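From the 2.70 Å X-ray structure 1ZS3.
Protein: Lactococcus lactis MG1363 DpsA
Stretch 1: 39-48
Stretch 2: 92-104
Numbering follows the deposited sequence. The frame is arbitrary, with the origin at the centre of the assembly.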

ATOM      1  N   PHE A  39      12.577 -15.527  26.855  1.00 42.75           N
ATOM      2  CA  PHE A  39      13.480 -16.125  25.891  1.00 43.19           C
ATOM      3  C   PHE A  39      13.440 -17.618  25.906  1.00 43.66           C
ATOM      4  O   PHE A  39      13.636 -18.239  24.853  1.00 44.15           O
ATOM      5  CB  PHE A  39      14.899 -15.630  26.066  1.00 43.20           C
ATOM      6  CG  PHE A  39      15.556 -15.354  24.778  1.00 43.57           C
ATOM      7  CD1 PHE A  39      15.667 -14.070  24.295  1.00 43.55           C
ATOM      8  CD2 PHE A  39      15.986 -16.388  24.002  1.00 45.38           C
ATOM      9  CE1 PHE A  39      16.257 -13.829  23.092  1.00 44.30           C
ATOM     10  CE2 PHE A  39      16.570 -16.156  22.775  1.00 45.85           C
ATOM     11  CZ  PHE A  39      16.711 -14.872  22.326  1.00 45.06           C
ATOM     12  N   ILE A  40      13.162 -18.235  27.055  1.00 43.46           N
ATOM     13  CA  ILE A  40      13.173 -19.686  27.084  1.00 43.57           C
ATOM     14  C   ILE A  40      11.873 -20.160  26.483  1.00 42.39           C
ATOM     15  O   ILE A  40      11.891 -21.129  25.754  1.00 43.02           O
ATOM     16  CB  ILE A  40      13.489 -20.242  28.546  1.00 43.90           C
ATOM     17  CG1 ILE A  40      14.901 -20.802  28.583  1.00 43.90           C
ATOM     18  CG2 ILE A  40      12.551 -21.334  28.960  1.00 44.92           C
ATOM     19  CD1 ILE A  40      15.948 -19.791  28.250  1.00 44.31           C
ATOM     20  N   GLU A  41      10.761 -19.492  26.777  1.00 40.82           N
ATOM     21  CA  GLU A  41       9.514 -19.720  26.042  1.00 39.52           C
ATOM     22  C   GLU A  41       9.728 -19.576  24.542  1.00 38.26           C
ATOM     23  O   GLU A  41       9.291 -20.413  23.813  1.00 37.37           O
ATOM     24  CB  GLU A  41       8.438 -18.745  26.469  1.00 38.96           C
ATOM     25  CG  GLU A  41       7.069 -19.321  26.250  1.00 38.71           C
ATOM     26  CD  GLU A  41       6.634 -20.259  27.341  1.00 39.64           C
ATOM     27  OE1 GLU A  41       6.510 -21.470  27.056  1.00 38.02           O
ATOM     28  OE2 GLU A  41       6.423 -19.776  28.474  1.00 42.91           O
ATOM     29  N   ASN A  42      10.402 -18.540  24.086  1.00 37.80           N
ATOM     30  CA  ASN A  42      10.732 -18.392  22.682  1.00 38.97           C
ATOM     31  C   ASN A  42      11.260 -19.674  22.052  1.00 40.25           C
ATOM     32  O   ASN A  42      10.860 -20.063  20.948  1.00 40.63           O
ATOM     33  CB  ASN A  42      11.730 -17.237  22.485  1.00 38.91           C
ATOM     34  CG  ASN A  42      12.157 -17.070  21.054  1.00 38.80           C
ATOM     35  OD1 ASN A  42      13.334 -16.935  20.765  1.00 40.98           O
ATOM     36  ND2 ASN A  42      11.192 -17.057  20.158  1.00 41.18           N
ATOM     37  N   ILE A  43      12.172 -20.323  22.750  1.00 41.38           N
ATOM     38  CA  ILE A  43      12.820 -21.537  22.245  1.00 41.32           C
ATOM     39  C   ILE A  43      11.819 -22.682  22.272  1.00 41.16           C
ATOM     40  O   ILE A  43      11.723 -23.488  21.358  1.00 40.49           O
ATOM     41  CB  ILE A  43      14.079 -21.885  23.082  1.00 41.47           C
ATOM     42  CG1 ILE A  43      14.919 -20.617  23.315  1.00 42.33           C
ATOM     43  CG2 ILE A  43      14.837 -23.039  22.433  1.00 41.65           C
ATOM     44  CD1 ILE A  43      16.332 -20.660  22.788  1.00 43.31           C
ATOM     45  N   ARG A  44      11.041 -22.730  23.322  1.00 41.19           N
ATOM     46  CA  ARG A  44      10.032 -23.752  23.487  1.00 42.26           C
ATOM     47  C   ARG A  44       8.968 -23.663  22.423  1.00 42.04           C
ATOM     48  O   ARG A  44       8.463 -24.690  21.975  1.00 43.09           O
ATOM     49  CB  ARG A  44       9.404 -23.625  24.891  1.00 42.85           C
ATOM     50  CG  ARG A  44      10.080 -24.458  25.989  1.00 43.05           C
ATOM     51  CD  ARG A  44       9.380 -25.778  26.231  1.00 44.84           C
ATOM     52  NE  ARG A  44       8.101 -25.562  26.922  1.00 44.08           N
ATOM     53  CZ  ARG A  44       6.983 -26.259  26.709  1.00 42.36           C
ATOM     54  NH1 ARG A  44       6.912 -27.254  25.817  1.00 40.45           N
ATOM     55  NH2 ARG A  44       5.916 -25.927  27.416  1.00 42.40           N
ATOM     56  N   LEU A  45       8.633 -22.435  22.018  1.00 42.06           N
ATOM     57  CA  LEU A  45       7.601 -22.134  21.031  1.00 40.93           C
ATOM     58  C   LEU A  45       8.200 -22.258  19.687  1.00 40.47           C
ATOM     59  O   LEU A  45       7.512 -22.639  18.764  1.00 41.08           O
ATOM     60  CB  LEU A  45       7.060 -20.706  21.200  1.00 40.28           C
ATOM     61  CG  LEU A  45       6.131 -20.525  22.413  1.00 39.18           C
ATOM     62  CD1 LEU A  45       6.025 -19.098  22.835  1.00 38.13           C
ATOM     63  CD2 LEU A  45       4.729 -21.114  22.134  1.00 38.32           C
ATOM     64  N   THR A  46       9.485 -21.915  19.535  1.00 39.84           N
ATOM     65  CA  THR A  46      10.237 -22.267  18.355  1.00 40.04           C
ATOM     66  C   THR A  46      10.285 -23.777  18.118  1.00 42.30           C
ATOM     67  O   THR A  46      10.117 -24.240  16.980  1.00 43.75           O
ATOM     68  CB  THR A  46      11.651 -21.756  18.471  1.00 38.89           C
ATOM     69  OG1 THR A  46      11.649 -20.322  18.491  1.00 37.00           O
ATOM     70  CG2 THR A  46      12.454 -22.096  17.241  1.00 38.70           C
ATOM     71  N   GLN A  47      10.525 -24.570  19.164  1.00 43.82           N
ATOM     72  CA  GLN A  47      10.494 -26.029  19.019  1.00 44.04           C
ATOM     73  C   GLN A  47       9.109 -26.505  18.579  1.00 43.75           C
ATOM     74  O   GLN A  47       8.998 -27.255  17.606  1.00 43.02           O
ATOM     75  CB  GLN A  47      10.879 -26.704  20.345  1.00 45.04           C
ATOM     76  CG  GLN A  47      10.523 -28.218  20.419  1.00 45.59           C
ATOM     77  CD  GLN A  47      10.987 -28.875  21.700  1.00 46.49           C
ATOM     78  OE1 GLN A  47      10.309 -28.771  22.728  1.00 47.78           O
ATOM     79  NE2 GLN A  47      12.135 -29.546  21.643  1.00 45.29           N
ATOM     80  N   ALA A  48       8.077 -26.096  19.297  1.00 43.18           N
ATOM     81  CA  ALA A  48       6.698 -26.515  18.994  1.00 43.77           C
ATOM     82  C   ALA A  48       6.220 -26.023  17.601  1.00 44.10           C
ATOM     83  O   ALA A  48       5.448 -26.687  16.918  1.00 43.28           O
ATOM     84  CB  ALA A  48       5.745 -26.049  20.125  1.00 42.97           C
TER
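Stretch 2, residues 92-104: EFLKYHKFITEDP

Stretch 2 enters as the last turn of a helix, residues 92-96, and leaves helical geometry at His 97, whose phi/psi of -68/128° is extended. Phe 99, with a positive phi of 70°, interrupts the extended course before the chain runs on through Ile 100 and Thr 101. From Phe 93 to Ile 100 the chain passes across the helix, advancing only from Ile 40 to Glu 41; from Ile 100 to Pro 104 it runs obliquely along it in the same general sense. Phe 93 lies nearest Ile 40, Ile 100 nearest Glu 41, Glu 102 nearest Arg 44 and Pro 104 nearest Gln 47, with CA-CA separations of 6.5 to 8.9 Å.

Ile 40 is the centre of the contact and has the largest area covered by the other stretch. Its CD1 lies 3.7 Å from Phe 93 CB, while its CG2 lies 3.3 Å from CG2 of Ile 100, a short approach for two methyl groups, so that one side chain touches both the helical end and the loop beyond it. Phe 93 also faces Phe 39. The two rings are nearly parallel, at 9°, but slid apart, with centroids 4.9 Å from each other; the offset places Phe 39 CB over the face of the Phe 93 ring, 4.1 Å from its centroid, in a CH-pi contact.

Ile 100 points toward the helix and also meets the carboxylate of Glu 41, its CG1 being 3.8 Å from Glu 41 OE2. Glu 102 leaves its backbone sideways, yet its m, t side chain brings the carboxylate back to the helix, where OE2 lies 3.7 Å from Ile 40 CG1 and OE1 4.0 Å from Ile 43 CG2. The aliphatic part of Arg 44 packs alongside, CG to Glu 102 CG at 4.1 Å, while its guanidinium is hydrogen-bonded elsewhere in the structure. No hydrogen bond joins the two stretches; the contact buries 569 Å², both sides summed.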

ATOM      1  N   GLU A  92      22.761 -16.570  31.846  1.00 52.48           N
ATOM      2  CA  GLU A  92      21.854 -15.815  32.714  1.00 52.28           C
ATOM      3  C   GLU A  92      20.385 -16.189  32.477  1.00 52.58           C
ATOM      4  O   GLU A  92      19.595 -16.110  33.410  1.00 52.54           O
ATOM      5  CB  GLU A  92      22.022 -14.299  32.622  1.00 51.88           C
ATOM      6  CG  GLU A  92      23.256 -13.781  31.910  1.00 51.56           C
ATOM      7  CD  GLU A  92      23.599 -12.361  32.290  1.00 51.92           C
ATOM      8  OE1 GLU A  92      24.127 -11.657  31.406  1.00 51.67           O
ATOM      9  OE2 GLU A  92      23.301 -11.935  33.435  1.00 52.54           O
ATOM     10  N   PHE A  93      20.019 -16.614  31.258  1.00 52.99           N
ATOM     11  CA  PHE A  93      18.656 -17.019  31.020  1.00 53.60           C
ATOM     12  C   PHE A  93      18.348 -18.244  31.863  1.00 54.39           C
ATOM     13  O   PHE A  93      17.319 -18.291  32.525  1.00 54.27           O
ATOM     14  CB  PHE A  93      18.348 -17.260  29.529  1.00 53.55           C
ATOM     15  CG  PHE A  93      18.440 -16.021  28.643  1.00 52.24           C
ATOM     16  CD1 PHE A  93      18.025 -14.777  29.087  1.00 52.45           C
ATOM     17  CD2 PHE A  93      18.925 -16.124  27.347  1.00 51.13           C
ATOM     18  CE1 PHE A  93      18.112 -13.675  28.285  1.00 52.64           C
ATOM     19  CE2 PHE A  93      19.002 -15.011  26.523  1.00 50.99           C
ATOM     20  CZ  PHE A  93      18.605 -13.790  27.005  1.00 52.32           C
ATOM     21  N   LEU A  94      19.251 -19.223  31.885  1.00 55.69           N
ATOM     22  CA  LEU A  94      19.037 -20.442  32.659  1.00 56.57           C
ATOM     23  C   LEU A  94      19.060 -20.195  34.160  1.00 57.23           C
ATOM     24  O   LEU A  94      18.230 -20.780  34.863  1.00 57.34           O
ATOM     25  CB  LEU A  94      20.032 -21.493  32.231  1.00 56.57           C
ATOM     26  CG  LEU A  94      19.704 -21.987  30.799  1.00 57.43           C
ATOM     27  CD1 LEU A  94      20.910 -22.720  30.143  1.00 56.67           C
ATOM     28  CD2 LEU A  94      18.457 -22.878  30.865  1.00 58.14           C
ATOM     29  N   LYS A  95      19.890 -19.280  34.620  1.00 57.38           N
ATOM     30  CA  LYS A  95      19.893 -18.961  36.044  1.00 58.82           C
ATOM     31  C   LYS A  95      18.546 -18.374  36.531  1.00 58.99           C
ATOM     32  O   LYS A  95      18.031 -18.758  37.585  1.00 57.95           O
ATOM     33  CB  LYS A  95      21.058 -18.004  36.335  1.00 59.61           C
ATOM     34  CG  LYS A  95      21.271 -17.626  37.812  1.00 61.43           C
ATOM     35  CD  LYS A  95      22.545 -16.746  37.983  1.00 63.56           C
ATOM     36  CE  LYS A  95      22.761 -16.274  39.445  1.00 64.41           C
ATOM     37  NZ  LYS A  95      22.536 -14.802  39.575  1.00 65.24           N
ATOM     38  N   TYR A  96      17.974 -17.458  35.756  1.00 59.63           N
ATOM     39  CA  TYR A  96      16.861 -16.615  36.228  1.00 59.87           C
ATOM     40  C   TYR A  96      15.499 -17.097  35.793  1.00 60.21           C
ATOM     41  O   TYR A  96      14.504 -16.691  36.379  1.00 60.28           O
ATOM     42  CB  TYR A  96      17.043 -15.157  35.780  1.00 60.19           C
ATOM     43  CG  TYR A  96      18.253 -14.463  36.380  1.00 60.81           C
ATOM     44  CD1 TYR A  96      19.379 -14.200  35.599  1.00 60.92           C
ATOM     45  CD2 TYR A  96      18.284 -14.085  37.739  1.00 61.52           C
ATOM     46  CE1 TYR A  96      20.502 -13.586  36.120  1.00 61.71           C
ATOM     47  CE2 TYR A  96      19.414 -13.458  38.273  1.00 62.53           C
ATOM     48  CZ  TYR A  96      20.517 -13.217  37.444  1.00 62.51           C
ATOM     49  OH  TYR A  96      21.657 -12.615  37.903  1.00 62.86           O
ATOM     50  N   HIS A  97      15.422 -17.977  34.762  1.00 60.60           N
ATOM     51  CA  HIS A  97      14.114 -18.529  34.347  1.00 61.42           C
ATOM     52  C   HIS A  97      13.510 -19.461  35.387  1.00 61.62           C
ATOM     53  O   HIS A  97      14.184 -20.325  35.895  1.00 62.40           O
ATOM     54  CB  HIS A  97      14.212 -19.242  32.974  1.00 61.91           C
ATOM     55  CG  HIS A  97      14.467 -20.728  33.069  1.00 62.59           C
ATOM     56  ND1 HIS A  97      15.728 -21.306  32.992  1.00 62.53           N
ATOM     57  CD2 HIS A  97      13.621 -21.760  33.282  1.00 62.42           C
ATOM     58  CE1 HIS A  97      15.634 -22.634  33.112  1.00 62.46           C
ATOM     59  NE2 HIS A  97      14.367 -22.927  33.302  1.00 62.21           N
ATOM     60  N   LYS A  98      12.273 -19.241  35.785  1.00 62.36           N
ATOM     61  CA  LYS A  98      11.630 -20.154  36.725  1.00 63.64           C
ATOM     62  C   LYS A  98      10.365 -20.766  36.111  1.00 63.59           C
ATOM     63  O   LYS A  98       9.730 -20.185  35.257  1.00 63.87           O
ATOM     64  CB  LYS A  98      11.340 -19.450  38.071  1.00 64.22           C
ATOM     65  CG  LYS A  98      12.438 -18.456  38.554  1.00 66.53           C
ATOM     66  CD  LYS A  98      13.286 -18.979  39.748  1.00 68.35           C
ATOM     67  CE  LYS A  98      14.685 -19.446  39.305  1.00 69.17           C
ATOM     68  NZ  LYS A  98      15.749 -19.276  40.362  1.00 69.93           N
ATOM     69  N   PHE A  99      10.021 -21.969  36.583  1.00 63.82           N
ATOM     70  CA  PHE A  99       8.761 -22.658  36.339  1.00 64.14           C
ATOM     71  C   PHE A  99       8.548 -23.183  34.897  1.00 63.35           C
ATOM     72  O   PHE A  99       7.581 -23.889  34.636  1.00 63.53           O
ATOM     73  CB  PHE A  99       7.545 -21.809  36.781  1.00 64.81           C
ATOM     74  CG  PHE A  99       7.384 -21.657  38.291  1.00 67.39           C
ATOM     75  CD1 PHE A  99       8.404 -21.148  39.088  1.00 69.70           C
ATOM     76  CD2 PHE A  99       6.194 -22.035  38.919  1.00 70.06           C
ATOM     77  CE1 PHE A  99       8.252 -21.011  40.465  1.00 70.36           C
ATOM     78  CE2 PHE A  99       6.026 -21.900  40.322  1.00 70.38           C
ATOM     79  CZ  PHE A  99       7.058 -21.388  41.085  1.00 70.22           C
ATOM     80  N   ILE A 100       9.404 -22.792  33.967  1.00 62.36           N
ATOM     81  CA  ILE A 100       9.296 -23.174  32.560  1.00 61.55           C
ATOM     82  C   ILE A 100      10.470 -24.068  32.272  1.00 60.78           C
ATOM     83  O   ILE A 100      11.612 -23.772  32.600  1.00 60.99           O
ATOM     84  CB  ILE A 100       9.349 -21.960  31.598  1.00 61.95           C
ATOM     85  CG1 ILE A 100       8.029 -21.204  31.623  1.00 63.02           C
ATOM     86  CG2 ILE A 100       9.719 -22.389  30.162  1.00 61.39           C
ATOM     87  CD1 ILE A 100       8.210 -19.738  31.934  1.00 64.38           C
ATOM     88  N   THR A 101      10.176 -25.177  31.619  1.00 59.69           N
ATOM     89  CA  THR A 101      11.137 -26.262  31.537  1.00 58.48           C
ATOM     90  C   THR A 101      11.145 -26.880  30.125  1.00 56.72           C
ATOM     91  O   THR A 101      10.118 -27.276  29.625  1.00 55.32           O
ATOM     92  CB  THR A 101      10.805 -27.317  32.629  1.00 58.86           C
ATOM     93  OG1 THR A 101      10.432 -28.542  32.039  1.00 59.53           O
ATOM     94  CG2 THR A 101       9.541 -26.933  33.522  1.00 59.20           C
ATOM     95  N   GLU A 102      12.311 -26.913  29.510  1.00 55.69           N
ATOM     96  CA  GLU A 102      12.482 -27.479  28.174  1.00 55.04           C
ATOM     97  C   GLU A 102      12.395 -29.003  28.235  1.00 55.29           C
ATOM     98  O   GLU A 102      12.117 -29.542  29.279  1.00 56.19           O
ATOM     99  CB  GLU A 102      13.756 -26.989  27.543  1.00 54.64           C
ATOM    100  CG  GLU A 102      13.743 -25.490  27.404  1.00 54.07           C
ATOM    101  CD  GLU A 102      15.035 -24.998  26.852  1.00 55.25           C
ATOM    102  OE1 GLU A 102      15.313 -25.294  25.656  1.00 52.72           O
ATOM    103  OE2 GLU A 102      15.754 -24.311  27.625  1.00 56.88           O
ATOM    104  N   ASP A 103      12.545 -29.701  27.109  1.00 55.66           N
ATOM    105  CA  ASP A 103      12.321 -31.155  27.026  1.00 55.95           C
ATOM    106  C   ASP A 103      12.547 -31.605  25.595  1.00 56.38           C
ATOM    107  O   ASP A 103      11.736 -31.287  24.755  1.00 56.76           O
ATOM    108  CB  ASP A 103      10.882 -31.511  27.467  1.00 55.85           C
ATOM    109  CG  ASP A 103      10.727 -32.969  27.970  1.00 55.49           C
ATOM    110  OD1 ASP A 103      10.082 -33.145  29.047  1.00 51.10           O
ATOM    111  OD2 ASP A 103      11.189 -33.972  27.358  1.00 52.80           O
ATOM    112  N   PRO A 104      13.644 -32.296  25.281  1.00 57.53           N
ATOM    113  CA  PRO A 104      13.901 -32.680  23.879  1.00 58.29           C
ATOM    114  C   PRO A 104      12.924 -33.765  23.332  1.00 58.76           C
ATOM    115  O   PRO A 104      12.807 -33.962  22.138  1.00 58.04           O
ATOM    116  CB  PRO A 104      15.360 -33.205  23.906  1.00 58.29           C
ATOM    117  CG  PRO A 104      15.905 -32.717  25.200  1.00 57.86           C
ATOM    118  CD  PRO A 104      14.728 -32.748  26.169  1.00 57.61           C
TER